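Local coordinates for protein phage integrase (PDB 3JU0) that probably binds DNA through its arm-type binding domain, the part present here, and as a phage-family integrase probably takes part in DNA integration and recombination, at residues K72-A76 / A77-P81. Residues are numbered along the deposited sequence; the frame is centred on the assembly and turned at random.
Sequences KKLLA and AGIDP
A Schellman motif ends helix 61-76 where L74 and L75 meet A77, G78 and I79, and it illustrates how a helix terminus is sealed by backbone bonds together with apolar packing. I79 N donates to L74 O (2.9 Å) in a fairly straight bond, 163° at the hydrogen, while G78 N reaches L75 O at 3.0 Å. G78, at C-prime, has the positive phi (81°) that turns the chain back. L74 O also accepts from A77 N (3.0 Å), so two donors grip it from opposite faces of its carbonyl plane; A77 N makes a further, weak bond to K73 O.

In this arm-type domain the chain then runs back beside the last helical turn toward the four-stranded antiparallel sheet. The L74 side chain, from that last turn, splits over the returning chain: CD2 lies 4.1 Å from I79 CG2, the apolar pair that goes with a Schellman motif, whereas CD1 approaches P81 CA at 3.9 Å. With CG anti to its carbonyl carbon (chi1 -73°), L75 brings CG and CD2 against CD and CG of P81, where L75 CD2 and P81 CD are tightly packed at 3.4 Å. Both L75 and the buried P81 also touch Y42 on strand 36-44, whose hydroxyl is hydrogen-bonded to D80 OD1.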
loop_
_atom_site.group_PDB
_atom_site.type_symbol
_atom_site.label_atom_id
_atom_site.label_comp_id
_atom_site.label_asym_id
_atom_site.label_seq_id
_atom_site.Cartn_x
_atom_site.Cartn_y
_atom_site.Cartn_z
ATOM N N LYS A 72 -0.186 10.571 2.702
ATOM C CA LYS A 72 0.628 11.439 3.596
ATOM C C LYS A 72 0.191 12.907 3.419
ATOM O O LYS A 72 0.192 13.712 4.375
ATOM C CB LYS A 72 2.098 11.313 3.312
ATOM C CG LYS A 72 2.642 9.964 3.542
ATOM C CD LYS A 72 3.102 9.679 4.733
ATOM C CE LYS A 72 3.859 8.307 4.759
ATOM N NZ LYS A 72 4.155 7.994 6.189
ATOM N N LYS A 73 -0.144 13.292 2.176
ATOM C CA LYS A 73 -0.652 14.659 1.940
ATOM C C LYS A 73 -1.976 14.877 2.680
ATOM O O LYS A 73 -2.208 15.933 3.278
ATOM C CB LYS A 73 -0.794 14.961 0.463
ATOM C CG LYS A 73 0.526 15.028 -0.255
ATOM C CD LYS A 73 0.221 15.353 -1.771
ATOM C CE LYS A 73 1.146 14.919 -2.733
ATOM N NZ LYS A 73 0.334 15.328 -4.002
ATOM N N LEU A 74 -2.886 13.900 2.619
ATOM C CA LEU A 74 -4.138 14.046 3.354
ATOM C C LEU A 74 -3.883 14.168 4.852
ATOM O O LEU A 74 -4.440 15.030 5.492
ATOM C CB LEU A 74 -5.127 12.878 3.089
ATOM C CG LEU A 74 -5.727 12.840 1.704
ATOM C CD1 LEU A 74 -6.559 11.610 1.522
ATOM C CD2 LEU A 74 -6.573 14.047 1.433
ATOM N N LEU A 75 -3.062 13.306 5.415
ATOM C CA LEU A 75 -2.691 13.371 6.793
ATOM C C LEU A 75 -2.181 14.755 7.164
ATOM O O LEU A 75 -2.529 15.307 8.250
ATOM C CB LEU A 75 -1.695 12.291 7.159
ATOM C CG LEU A 75 -2.295 10.884 7.242
ATOM C CD1 LEU A 75 -1.193 9.812 7.137
ATOM C CD2 LEU A 75 -3.087 10.667 8.526
ATOM N N ALA A 76 -1.284 15.276 6.326
ATOM C CA ALA A 76 -0.754 16.621 6.567
ATOM C C ALA A 76 -1.806 17.736 6.555
ATOM O O ALA A 76 -1.585 18.747 7.221
ATOM C CB ALA A 76 0.373 16.939 5.625
ATOM N N ALA A 77 -2.906 17.547 5.845
ATOM C CA ALA A 77 -3.981 18.525 5.779
ATOM C C ALA A 77 -5.019 18.208 6.801
ATOM O O ALA A 77 -6.046 18.939 6.891
ATOM C CB ALA A 77 -4.626 18.298 4.439
ATOM N N GLY A 78 -4.754 17.234 7.683
ATOM C CA GLY A 78 -5.596 16.944 8.815
ATOM C C GLY A 78 -6.797 16.074 8.390
ATOM O O GLY A 78 -7.913 16.039 9.108
ATOM N N ILE A 79 -6.678 15.348 7.263
ATOM C CA ILE A 79 -7.769 14.564 6.740
ATOM C C ILE A 79 -7.452 13.085 6.919
ATOM O O ILE A 79 -6.373 12.622 6.500
ATOM C CB ILE A 79 -8.005 14.861 5.283
ATOM C CG1 ILE A 79 -8.406 16.317 5.168
ATOM C CG2 ILE A 79 -9.015 13.906 4.693
ATOM C CD1 ILE A 79 -8.471 16.853 3.819
ATOM N N ASP A 80 -8.379 12.347 7.521
ATOM C CA ASP A 80 -8.168 10.892 7.662
ATOM C C ASP A 80 -8.094 10.250 6.272
ATOM O O ASP A 80 -9.016 10.355 5.461
ATOM C CB ASP A 80 -9.377 10.278 8.372
ATOM C CG ASP A 80 -9.091 8.834 8.855
ATOM O OD1 ASP A 80 -8.205 8.195 8.243
ATOM O OD2 ASP A 80 -9.705 8.377 9.874
ATOM N N PRO A 81 -6.952 9.641 5.920
ATOM C CA PRO A 81 -6.798 9.145 4.596
ATOM C C PRO A 81 -7.700 7.954 4.293
ATOM O O PRO A 81 -7.896 7.630 3.140
ATOM C CB PRO A 81 -5.308 8.801 4.519
ATOM C CG PRO A 81 -4.968 8.480 5.871
ATOM C CD PRO A 81 -5.743 9.446 6.714
#